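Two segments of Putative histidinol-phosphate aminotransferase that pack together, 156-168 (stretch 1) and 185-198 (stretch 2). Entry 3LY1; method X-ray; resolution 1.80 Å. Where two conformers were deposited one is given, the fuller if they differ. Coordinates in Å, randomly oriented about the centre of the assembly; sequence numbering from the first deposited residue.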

# COMPACT_ATOMS: atom_id res chain seq x y z
N THR A 156 18.73 10.03 18.33
CA THR A 156 18.84 9.72 19.74
C THR A 156 17.68 8.86 20.22
O THR A 156 16.62 8.83 19.61
CB THR A 156 18.89 11.00 20.56
OG1 THR A 156 17.76 11.85 20.23
CG2 THR A 156 20.22 11.75 20.23
N ILE A 157 17.91 8.19 21.34
CA ILE A 157 16.83 7.51 22.07
C ILE A 157 16.39 8.30 23.29
O ILE A 157 17.14 9.13 23.84
CB ILE A 157 17.22 6.07 22.47
CG1 ILE A 157 18.45 6.04 23.40
CG2 ILE A 157 17.43 5.20 21.21
CD1 ILE A 157 18.12 6.08 24.93
N THR A 158 15.14 8.05 23.69
CA THR A 158 14.58 8.50 24.94
C THR A 158 14.60 7.28 25.85
O THR A 158 14.09 6.23 25.49
CB THR A 158 13.15 8.98 24.73
OG1 THR A 158 13.15 10.05 23.78
CG2 THR A 158 12.52 9.49 26.07
N PRO A 159 15.22 7.39 27.04
CA PRO A 159 15.24 6.22 27.94
C PRO A 159 13.87 5.61 28.25
O PRO A 159 12.89 6.33 28.47
CB PRO A 159 15.87 6.78 29.21
CG PRO A 159 16.66 7.96 28.78
CD PRO A 159 15.84 8.57 27.66
N ALA A 160 13.81 4.28 28.31
CA ALA A 160 12.54 3.62 28.62
C ALA A 160 11.94 4.03 29.97
O ALA A 160 10.69 4.10 30.10
CB ALA A 160 12.68 2.12 28.56
N ASP A 161 12.77 4.36 30.96
CA ASP A 161 12.23 4.70 32.28
C ASP A 161 11.58 6.09 32.33
O ASP A 161 10.97 6.45 33.32
CB ASP A 161 13.26 4.47 33.41
CG ASP A 161 14.46 5.39 33.35
OD1 ASP A 161 14.53 6.28 32.46
OD2 ASP A 161 15.36 5.24 34.24
N VAL A 162 11.72 6.85 31.27
CA VAL A 162 11.06 8.14 31.11
C VAL A 162 9.72 7.97 30.37
O VAL A 162 8.71 8.54 30.76
CB VAL A 162 12.02 9.09 30.38
CG1 VAL A 162 11.30 10.34 29.83
CG2 VAL A 162 13.15 9.44 31.32
N ILE A 163 9.69 7.14 29.33
CA ILE A 163 8.44 6.88 28.56
C ILE A 163 7.45 5.89 29.22
O ILE A 163 6.24 6.19 29.29
CB ILE A 163 8.79 6.40 27.13
CG1 ILE A 163 9.49 7.55 26.38
CG2 ILE A 163 7.53 5.94 26.38
CD1 ILE A 163 9.86 7.28 24.92
N GLU A 164 7.94 4.75 29.67
CA GLU A 164 7.05 3.69 30.20
C GLU A 164 6.13 4.13 31.35
O GLU A 164 4.94 3.79 31.32
CB GLU A 164 7.82 2.43 30.59
CG GLU A 164 8.44 1.69 29.43
CD GLU A 164 9.36 0.53 29.84
OE1 GLU A 164 9.52 0.28 31.06
OE2 GLU A 164 9.92 -0.14 28.93
N PRO A 165 6.64 4.89 32.34
CA PRO A 165 5.72 5.26 33.43
C PRO A 165 4.68 6.25 33.01
O PRO A 165 3.61 6.27 33.58
CB PRO A 165 6.63 5.92 34.48
CG PRO A 165 7.99 5.50 34.17
CD PRO A 165 8.01 5.29 32.66
N TRP A 166 5.00 7.12 32.05
CA TRP A 166 3.98 8.01 31.49
C TRP A 166 2.85 7.20 30.84
O TRP A 166 1.67 7.43 31.14
CB TRP A 166 4.61 8.94 30.47
CG TRP A 166 3.68 9.96 29.85
CD1 TRP A 166 2.49 10.42 30.36
CD2 TRP A 166 3.89 10.66 28.63
NE1 TRP A 166 1.95 11.36 29.50
CE2 TRP A 166 2.79 11.52 28.44
CE3 TRP A 166 4.91 10.64 27.68
CZ2 TRP A 166 2.70 12.38 27.35
CZ3 TRP A 166 4.81 11.48 26.58
CH2 TRP A 166 3.71 12.33 26.42
N ILE A 167 3.22 6.22 30.01
CA ILE A 167 2.21 5.42 29.30
C ILE A 167 1.42 4.55 30.28
O ILE A 167 0.20 4.43 30.19
CB ILE A 167 2.85 4.56 28.19
CG1 ILE A 167 3.50 5.48 27.15
CG2 ILE A 167 1.79 3.58 27.56
CD1 ILE A 167 4.21 4.74 26.00
N ALA A 168 2.13 3.97 31.24
CA ALA A 168 1.53 3.12 32.24
C ALA A 168 0.54 3.90 33.12
O ALA A 168 -0.38 3.32 33.66
CB ALA A 168 2.61 2.43 33.08
N PHE A 185 19.08 -1.13 15.48
CA PHE A 185 20.42 -0.57 15.43
C PHE A 185 20.92 -0.10 16.79
O PHE A 185 22.10 0.22 16.93
CB PHE A 185 20.43 0.63 14.48
CG PHE A 185 20.19 0.29 13.05
CD1 PHE A 185 21.13 -0.40 12.31
CD2 PHE A 185 19.04 0.72 12.41
CE1 PHE A 185 20.91 -0.70 10.98
CE2 PHE A 185 18.81 0.43 11.08
CZ PHE A 185 19.75 -0.29 10.35
N VAL A 186 20.02 -0.01 17.79
CA VAL A 186 20.32 0.70 19.04
C VAL A 186 21.39 -0.04 19.85
O VAL A 186 21.38 -1.26 19.95
CB VAL A 186 19.05 0.92 19.92
CG1 VAL A 186 19.47 1.42 21.30
CG2 VAL A 186 18.02 1.94 19.26
N ASN A 187 22.34 0.73 20.41
CA ASN A 187 23.33 0.18 21.36
C ASN A 187 23.07 0.63 22.80
O ASN A 187 23.46 -0.02 23.73
CB ASN A 187 24.75 0.60 20.92
CG ASN A 187 25.23 -0.22 19.71
OD1 ASN A 187 25.40 -1.43 19.82
ND2 ASN A 187 25.38 0.44 18.56
N ASP A 188 22.40 1.75 22.98
CA ASP A 188 22.19 2.33 24.32
C ASP A 188 21.31 1.40 25.18
O ASP A 188 20.17 1.13 24.82
CB ASP A 188 21.52 3.69 24.14
CG ASP A 188 21.56 4.56 25.39
OD1 ASP A 188 21.45 4.01 26.49
OD2 ASP A 188 21.66 5.81 25.23
N PRO A 189 21.81 0.95 26.35
CA PRO A 189 21.00 0.06 27.20
C PRO A 189 19.84 0.74 27.95
O PRO A 189 19.06 0.01 28.55
CB PRO A 189 22.02 -0.49 28.20
CG PRO A 189 23.00 0.61 28.33
CD PRO A 189 23.16 1.14 26.92
N ARG A 190 19.72 2.08 27.92
CA ARG A 190 18.55 2.76 28.48
C ARG A 190 17.34 2.61 27.54
O ARG A 190 16.19 2.89 27.93
CB ARG A 190 18.84 4.25 28.68
CG ARG A 190 19.99 4.52 29.70
CD ARG A 190 20.44 5.96 29.72
NE ARG A 190 21.01 6.35 28.44
CZ ARG A 190 21.51 7.55 28.16
NH1 ARG A 190 21.58 8.50 29.08
NH2 ARG A 190 21.97 7.80 26.94
N PHE A 191 17.60 2.21 26.29
CA PHE A 191 16.53 1.97 25.32
C PHE A 191 15.90 0.61 25.55
O PHE A 191 16.60 -0.38 25.74
CB PHE A 191 17.06 1.99 23.87
CG PHE A 191 16.00 1.58 22.85
CD1 PHE A 191 15.12 2.51 22.35
CD2 PHE A 191 15.85 0.27 22.46
CE1 PHE A 191 14.14 2.14 21.44
CE2 PHE A 191 14.86 -0.12 21.57
CZ PHE A 191 14.00 0.83 21.05
N ARG A 192 14.57 0.60 25.49
CA ARG A 192 13.76 -0.62 25.58
C ARG A 192 12.61 -0.54 24.57
O ARG A 192 11.95 0.49 24.48
CB ARG A 192 13.18 -0.79 27.00
CG ARG A 192 13.85 -1.86 27.83
CD ARG A 192 13.96 -1.57 29.33
NE ARG A 192 12.95 -0.74 29.98
CZ ARG A 192 13.25 0.06 31.00
NH1 ARG A 192 14.50 0.15 31.41
NH2 ARG A 192 12.32 0.81 31.60
N SER A 193 12.38 -1.61 23.81
CA SER A 193 11.15 -1.68 22.98
C SER A 193 9.91 -1.62 23.89
O SER A 193 9.90 -2.17 25.02
CB SER A 193 11.08 -2.90 22.07
OG SER A 193 9.83 -2.96 21.38
N ILE A 194 8.88 -0.92 23.42
CA ILE A 194 7.63 -0.81 24.14
C ILE A 194 6.80 -2.07 24.00
O ILE A 194 5.79 -2.23 24.68
CB ILE A 194 6.85 0.45 23.70
CG1 ILE A 194 5.87 0.90 24.80
CG2 ILE A 194 6.14 0.27 22.32
CD1 ILE A 194 6.55 1.62 25.92
N SER A 195 7.20 -2.95 23.11
CA SER A 195 6.45 -4.16 22.82
C SER A 195 5.93 -4.98 24.02
O SER A 195 4.76 -5.41 24.00
CB SER A 195 7.25 -5.07 21.88
OG SER A 195 6.42 -6.08 21.35
N PRO A 196 6.77 -5.21 25.05
CA PRO A 196 6.23 -6.00 26.15
C PRO A 196 5.02 -5.35 26.87
O PRO A 196 4.20 -6.08 27.42
CB PRO A 196 7.43 -6.18 27.08
CG PRO A 196 8.60 -6.11 26.18
CD PRO A 196 8.22 -5.02 25.20
N MSE A 197 4.89 -4.02 26.85
CA MSE A 197 3.73 -3.37 27.47
C MSE A 197 2.42 -3.77 26.73
O MSE A 197 1.36 -3.86 27.33
CB MSE A 197 3.90 -1.85 27.52
CG MSE A 197 5.20 -1.38 28.22
SE MSE A 197 5.36 -1.99 30.05
CE MSE A 197 6.84 -3.26 29.92
N ILE A 198 2.51 -4.04 25.44
CA ILE A 198 1.33 -4.48 24.67
C ILE A 198 1.02 -5.96 24.95
O ILE A 198 -0.13 -6.37 25.17
CB ILE A 198 1.55 -4.24 23.16
CG1 ILE A 198 1.73 -2.74 22.88
CG2 ILE A 198 0.37 -4.86 22.32
CD1 ILE A 198 2.38 -2.41 21.50
O HOH W 1 13.22 3.53 25.26
O HOH W 2 15.65 3.54 30.87
O HOH W 3 16.32 2.22 33.19
O HOH W 4 9.81 1.16 26.33
O HOH W 5 8.93 -2.18 27.53

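Where a helix begins beside a loop, the two segments often meet through apolar side chains at the centre of the contact and polar links at its edge. The contact between residues 156-168 and 185-198 of this putative histidinol-phosphate aminotransferase is a compact worked example, burying 625 Å² in total.

The apolar part of the contact lies in two patches. In the first, Ile157, in the loop before the helix, points toward the second stretch and gives up more area to it than any other residue. Its CG2 lies 3.8 Å from Val186 CG2 and 3.7 Å from Phe191 CD1, meeting the phenylalanine ring obliquely, while Ile157 CD1 reaches to 4.2 Å from Arg190 CB. The second patch gathers around Ile194. Its CA-to-CB bond points sideways, but chi1 near t and chi2 near p bring the end of the chain nearer the helix, so that Ile194 CD1 sits 3.9 Å from Ile167 CD1 and 4.5 Å from Ile163 CG2. The CG methylene of Glu164 joins this patch, 4.0 Å from Ile194 CD1, so one residue serves the apolar contact before its carboxylate turns to polar work.

Between the patches the backbones come close, with Pro159 CA 4.8 Å from Arg190 CA. The first turn of a helix carries backbone N-H groups with no partner from a preceding turn, and a neighbouring segment can supply an acceptor. Pro159 occupies the N-cap position, and the next residue, Ala160, donates its N-H to Arg190 O at 2.8 Å and an almost linear 174°. The loop carbonyl thus satisfies an amide at the very start of the helix. The same oxygen receives a CA-H...O contact from Pro159 CA at 3.5 Å, and a hydrogen bond from water 2, which in turn accepts from Asp161 N. Water 1 forms a second link, donating to Thr158 O and accepting from Arg192 N.

The loop holds its own shape here through a type I turn from Asp188 to Phe191. Asp188 OD1 accepts from the backbone N of Arg190 at 3.0 Å, and the two side chains form a salt bridge, Arg190 NH2 to Asp188 OD2, at 2.6 Å. Ile157 CD1 packs 3.6 Å from that same OD2, at the border between the apolar patch and the charged pair.

At the polar edge, Arg192 and Glu164 bind in a two-pronged salt bridge: Arg192 NH2 donates to Glu164 OE1 at 2.9 Å, and Arg192 NE to Glu164 OE2 at 3.3 Å. Glu164 OE1 lies at the edge of the guanidinium, near its plane, where the N-H bonds point; one face is left to Ala160, whose CB is 3.2 Å from Arg192 NE. Waters 4 and 5 both donate to Glu164 OE2 and carry the link on to Arg192 O and Ser193 O. Away from the contact, within stretch 2, Ser193 OG accepts from Ser195 N at 3.1 Å, a capping bond at the turn leading into the helix.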